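Local coordinates for protein alpha-acetolactate decarboxylase (Bacillus subtilis subsp. subtilis str. 168, PDB 5XNE) that catalyses the decarboxylation of (2S)-2-acetolactate to (R)-acetoin, a step on the route from pyruvate to butane-2,3-diol, and carries a bound zinc ion, at residues G43-L55 and H175-V187. Residues are numbered along the deposited sequence; the frame is centred on the assembly and turned at random.
Sequences GELIGFDGEFYRL and HFIDEGRNSGGHV. With ZN (zinc ion), chain D.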
loop_
_atom_site.group_PDB
_atom_site.type_symbol
_atom_site.label_atom_id
_atom_site.label_comp_id
_atom_site.label_asym_id
_atom_site.label_seq_id
_atom_site.Cartn_x
_atom_site.Cartn_y
_atom_site.Cartn_z
ATOM N N GLY B 43 -0.538 15.517 19.767
ATOM C CA GLY B 43 0.866 15.174 19.903
ATOM C C GLY B 43 1.436 14.244 18.842
ATOM O O GLY B 43 0.720 13.656 18.027
ATOM N N GLU B 44 2.759 14.129 18.885
ATOM C CA GLU B 44 3.554 13.292 18.000
ATOM C C GLU B 44 3.955 11.994 18.697
ATOM O O GLU B 44 4.407 12.019 19.850
ATOM C CB GLU B 44 4.819 14.039 17.576
ATOM C CG GLU B 44 4.568 15.413 17.000
ATOM C CD GLU B 44 4.139 15.348 15.539
ATOM O OE1 GLU B 44 4.265 14.262 14.933
ATOM O OE2 GLU B 44 3.692 16.379 14.994
ATOM N N LEU B 45 3.813 10.868 18.006
ATOM C CA LEU B 45 4.288 9.587 18.524
ATOM C C LEU B 45 5.721 9.286 18.078
ATOM O O LEU B 45 6.068 9.456 16.904
ATOM C CB LEU B 45 3.370 8.458 18.053
ATOM C CG LEU B 45 3.774 7.025 18.398
ATOM C CD1 LEU B 45 3.552 6.794 19.874
ATOM C CD2 LEU B 45 2.946 6.033 17.603
ATOM N N ILE B 46 6.541 8.795 19.001
ATOM C CA ILE B 46 7.855 8.281 18.652
ATOM C C ILE B 46 8.194 7.149 19.607
ATOM O O ILE B 46 7.872 7.214 20.789
ATOM C CB ILE B 46 8.922 9.386 18.714
ATOM C CG1 ILE B 46 10.268 8.917 18.208
ATOM C CG2 ILE B 46 9.084 9.929 20.124
ATOM C CD1 ILE B 46 11.281 10.071 18.202
ATOM N N GLY B 47 8.804 6.095 19.097
ATOM C CA GLY B 47 9.274 5.044 19.974
ATOM C C GLY B 47 10.350 4.203 19.336
ATOM O O GLY B 47 10.449 4.088 18.111
ATOM N N PHE B 48 11.168 3.610 20.194
ATOM C CA PHE B 48 12.223 2.705 19.776
ATOM C C PHE B 48 12.644 1.928 21.023
ATOM O O PHE B 48 12.394 2.371 22.149
ATOM C CB PHE B 48 13.402 3.459 19.136
ATOM C CG PHE B 48 13.809 4.706 19.870
ATOM C CD1 PHE B 48 14.756 4.656 20.889
ATOM C CD2 PHE B 48 13.275 5.933 19.519
ATOM C CE1 PHE B 48 15.139 5.816 21.561
ATOM C CE2 PHE B 48 13.651 7.098 20.181
ATOM C CZ PHE B 48 14.594 7.038 21.206
ATOM N N ASP B 49 13.220 0.753 20.820
ATOM C CA ASP B 49 13.531 -0.160 21.916
ATOM C C ASP B 49 12.314 -0.443 22.803
ATOM O O ASP B 49 12.451 -0.704 24.004
ATOM C CB ASP B 49 14.680 0.405 22.753
ATOM C CG ASP B 49 15.939 0.621 21.936
ATOM O OD1 ASP B 49 16.278 -0.262 21.122
ATOM O OD2 ASP B 49 16.573 1.678 22.109
ATOM N N GLY B 50 11.119 -0.393 22.215
ATOM C CA GLY B 50 9.896 -0.703 22.940
ATOM C C GLY B 50 9.352 0.421 23.798
ATOM O O GLY B 50 8.315 0.248 24.452
ATOM N N GLU B 51 10.026 1.569 23.787
ATOM C CA GLU B 51 9.655 2.695 24.635
ATOM C C GLU B 51 9.066 3.827 23.792
ATOM O O GLU B 51 9.771 4.439 22.990
ATOM C CB GLU B 51 10.871 3.184 25.431
ATOM C CG GLU B 51 11.449 2.095 26.344
ATOM C CD GLU B 51 12.661 2.546 27.152
ATOM O OE1 GLU B 51 13.189 3.639 26.881
ATOM O OE2 GLU B 51 13.087 1.786 28.058
ATOM N N PHE B 52 7.767 4.078 23.969
ATOM C CA PHE B 52 7.030 5.027 23.132
ATOM C C PHE B 52 6.565 6.234 23.923
ATOM O O PHE B 52 6.150 6.106 25.085
ATOM C CB PHE B 52 5.830 4.334 22.475
ATOM C CG PHE B 52 6.215 3.444 21.337
ATOM C CD1 PHE B 52 6.747 2.173 21.573
ATOM C CD2 PHE B 52 6.072 3.882 20.031
ATOM C CE1 PHE B 52 7.119 1.347 20.519
ATOM C CE2 PHE B 52 6.450 3.053 18.965
ATOM C CZ PHE B 52 6.972 1.789 19.218
ATOM N N TYR B 53 6.608 7.396 23.278
ATOM C CA TYR B 53 6.254 8.668 23.909
ATOM C C TYR B 53 5.280 9.483 23.080
ATOM O O TYR B 53 5.283 9.395 21.843
ATOM C CB TYR B 53 7.508 9.503 24.147
ATOM C CG TYR B 53 8.434 8.925 25.187
ATOM C CD1 TYR B 53 9.393 7.987 24.844
ATOM C CD2 TYR B 53 8.344 9.325 26.521
ATOM C CE1 TYR B 53 10.248 7.459 25.802
ATOM C CE2 TYR B 53 9.196 8.800 27.486
ATOM C CZ TYR B 53 10.140 7.873 27.118
ATOM O OH TYR B 53 10.976 7.355 28.076
ATOM N N ARG B 54 4.462 10.278 23.776
ATOM C CA ARG B 54 3.629 11.323 23.189
ATOM C C ARG B 54 4.319 12.674 23.389
ATOM O O ARG B 54 4.456 13.146 24.524
ATOM C CB ARG B 54 2.236 11.345 23.834
ATOM C CG ARG B 54 1.292 12.377 23.222
ATOM C CD ARG B 54 0.069 12.650 24.112
ATOM N NE ARG B 54 -0.731 11.471 24.436
ATOM C CZ ARG B 54 -1.911 11.185 23.883
ATOM N NH1 ARG B 54 -2.418 11.975 22.932
ATOM N NH2 ARG B 54 -2.575 10.099 24.257
ATOM N N LEU B 55 4.772 13.293 22.308
ATOM C CA LEU B 55 5.421 14.608 22.382
ATOM C C LEU B 55 4.406 15.713 22.134
ATOM O O LEU B 55 3.790 15.758 21.071
ATOM C CB LEU B 55 6.558 14.715 21.356
ATOM C CG LEU B 55 7.946 14.121 21.615
ATOM C CD1 LEU B 55 8.741 14.988 22.583
ATOM C CD2 LEU B 55 7.864 12.699 22.123
ATOM N N HIS B 175 10.951 11.461 13.106
ATOM C CA HIS B 175 10.642 12.188 14.331
ATOM C C HIS B 175 11.898 12.251 15.207
ATOM O O HIS B 175 12.858 11.535 14.952
ATOM C CB HIS B 175 9.484 11.530 15.085
ATOM C CG HIS B 175 8.143 11.719 14.435
ATOM N ND1 HIS B 175 6.966 11.366 15.047
ATOM C CD2 HIS B 175 7.801 12.229 13.222
ATOM C CE1 HIS B 175 5.947 11.646 14.248
ATOM N NE2 HIS B 175 6.427 12.169 13.135
ATOM N N PHE B 176 11.876 13.104 16.227
ATOM C CA PHE B 176 13.027 13.304 17.107
ATOM C C PHE B 176 12.596 13.370 18.569
ATOM O O PHE B 176 11.550 13.931 18.879
ATOM C CB PHE B 176 13.755 14.597 16.716
ATOM C CG PHE B 176 14.784 15.046 17.722
ATOM C CD1 PHE B 176 16.005 14.393 17.819
ATOM C CD2 PHE B 176 14.528 16.120 18.557
ATOM C CE1 PHE B 176 16.967 14.819 18.755
ATOM C CE2 PHE B 176 15.479 16.547 19.495
ATOM C CZ PHE B 176 16.690 15.897 19.585
ATOM N N ILE B 177 13.401 12.786 19.455
ATOM C CA ILE B 177 13.233 13.006 20.892
ATOM C C ILE B 177 14.619 13.184 21.518
ATOM O O ILE B 177 15.584 12.517 21.131
ATOM C CB ILE B 177 12.442 11.846 21.562
ATOM C CG1 ILE B 177 12.063 12.216 23.003
ATOM C CG2 ILE B 177 13.208 10.536 21.486
ATOM C CD1 ILE B 177 10.989 11.312 23.611
ATOM N N ASP B 178 14.729 14.110 22.462
ATOM C CA ASP B 178 16.030 14.347 23.080
ATOM C C ASP B 178 16.344 13.282 24.132
ATOM O O ASP B 178 15.476 12.508 24.546
ATOM C CB ASP B 178 16.096 15.750 23.690
ATOM C CG ASP B 178 15.312 15.867 24.978
ATOM O OD1 ASP B 178 14.140 15.441 25.033
ATOM O OD2 ASP B 178 15.889 16.378 25.962
ATOM N N GLU B 179 17.602 13.223 24.560
ATOM C CA GLU B 179 18.001 12.182 25.503
ATOM C C GLU B 179 17.282 12.344 26.846
ATOM O O GLU B 179 17.021 11.361 27.537
ATOM C CB GLU B 179 19.517 12.179 25.709
ATOM C CG GLU B 179 20.010 10.940 26.455
ATOM C CD GLU B 179 20.435 9.815 25.515
ATOM O OE1 GLU B 179 20.305 9.984 24.280
ATOM O OE2 GLU B 179 20.884 8.755 26.008
ATOM N N GLY B 180 16.929 13.579 27.191
ATOM C CA GLY B 180 16.186 13.844 28.411
ATOM C C GLY B 180 14.713 13.468 28.340
ATOM O O GLY B 180 13.992 13.583 29.328
ATOM N N ARG B 181 14.273 13.016 27.167
ATOM C CA ARG B 181 12.885 12.612 26.940
ATOM C C ARG B 181 11.868 13.693 27.334
ATOM O O ARG B 181 10.908 13.413 28.048
ATOM C CB ARG B 181 12.565 11.310 27.692
ATOM C CG ARG B 181 13.464 10.128 27.357
ATOM C CD ARG B 181 13.351 9.718 25.894
ATOM N NE ARG B 181 14.088 8.493 25.600
ATOM C CZ ARG B 181 15.204 8.440 24.877
ATOM N NH1 ARG B 181 15.731 9.544 24.356
ATOM N NH2 ARG B 181 15.795 7.274 24.671
ATOM N N ASN B 182 12.068 14.916 26.856
ATOM C CA ASN B 182 11.072 15.971 27.040
ATOM C C ASN B 182 10.611 16.608 25.741
ATOM O O ASN B 182 9.445 16.991 25.591
ATOM C CB ASN B 182 11.622 17.064 27.953
ATOM C CG ASN B 182 11.872 16.570 29.358
ATOM O OD1 ASN B 182 10.937 16.199 30.068
ATOM N ND2 ASN B 182 13.134 16.565 29.771
ATOM N N SER B 183 11.532 16.724 24.798
ATOM C CA SER B 183 11.313 17.589 23.653
ATOM C C SER B 183 11.578 16.856 22.360
ATOM O O SER B 183 12.289 15.849 22.345
ATOM C CB SER B 183 12.217 18.825 23.731
ATOM O OG SER B 183 11.933 19.610 24.880
ATOM N N GLY B 184 11.007 17.387 21.286
ATOM C CA GLY B 184 11.267 16.896 19.947
ATOM C C GLY B 184 10.048 17.089 19.073
ATOM O O GLY B 184 9.396 18.136 19.103
ATOM N N GLY B 185 9.733 16.074 18.283
ATOM C CA GLY B 185 8.562 16.140 17.433
ATOM C C GLY B 185 8.821 15.624 16.038
ATOM O O GLY B 185 9.733 14.827 15.817
ATOM N N HIS B 186 7.980 16.058 15.106
ATOM C CA HIS B 186 8.112 15.709 13.703
ATOM C C HIS B 186 9.222 16.560 13.091
ATOM O O HIS B 186 9.184 17.775 13.185
ATOM C CB HIS B 186 6.777 15.936 12.974
ATOM C CG HIS B 186 6.871 15.824 11.482
ATOM N ND1 HIS B 186 6.488 14.687 10.796
ATOM C CD2 HIS B 186 7.272 16.713 10.547
ATOM C CE1 HIS B 186 6.670 14.883 9.501
ATOM N NE2 HIS B 186 7.150 16.098 9.323
ATOM N N VAL B 187 10.190 15.921 12.455
ATOM C CA VAL B 187 11.380 16.619 11.967
ATOM C C VAL B 187 11.174 17.295 10.610
ATOM O O VAL B 187 10.754 16.646 9.651
ATOM C CB VAL B 187 12.561 15.632 11.869
ATOM C CG1 VAL B 187 13.781 16.296 11.214
ATOM C CG2 VAL B 187 12.909 15.120 13.253
HETATM ZN ZN ZN D . 5.211 12.867 11.389
HETATM O O HOH W 1 14.195 4.862 24.608
HETATM O O HOH W 2 13.277 6.347 27.298
HETATM O O HOH W 3 3.390 13.421 10.067
HETATM O O HOH W 4 3.547 11.453 11.861
HETATM O O HOH W 5 3.761 14.174 12.596
#
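A zinc ligand bonded, through the ring nitrogen not on the metal, to the backbone of another hairpin is the striking feature here: H175 ND1 donates to L45 O at 2.8 Å, bent to 142° and from above the carbonyl plane, while NE2 of the same ring binds zinc. Two beta hairpins, 44-55 with a type I' turn and 175-185, pack face to face, the axes of strands 44-48 and 175-178 crossing at -71°. The case illustrates second-shell positioning: the backbone bond probably helps, with the zinc itself, to set the rotation of the imidazole; H186 ND1, H173 and three waters complete the metal site. The E44 carboxylate stands nearly perpendicular to the H175 ring, OE1 lying 3.2 Å from CE1, and its OE2 is salt-bridged to R124. Between the hairpins, I177 fills the middle of the interface. Its chi1 of -170° turns CG1 away from the backbone N and sends CD1 to L55 CD2 and into an off-centre CH-pi contact with Y53, 4.2 Å from the ring centroid, while CG2 meets the edge of F48. R181 closes the outer end: its aliphatic CG and CD cross Y53, and F48 CZ lies over one guanidinium face. NE and NH2 each donate to a water shared with E51 OE1, and NH1 donates to D178 O. A leucine here would probably leave both waters without their arginine partner and D178 O with only the backbone donor of the pair. R181 NH1 lies 3.0 Å from D178 O, which R181 N reaches from the opposite face.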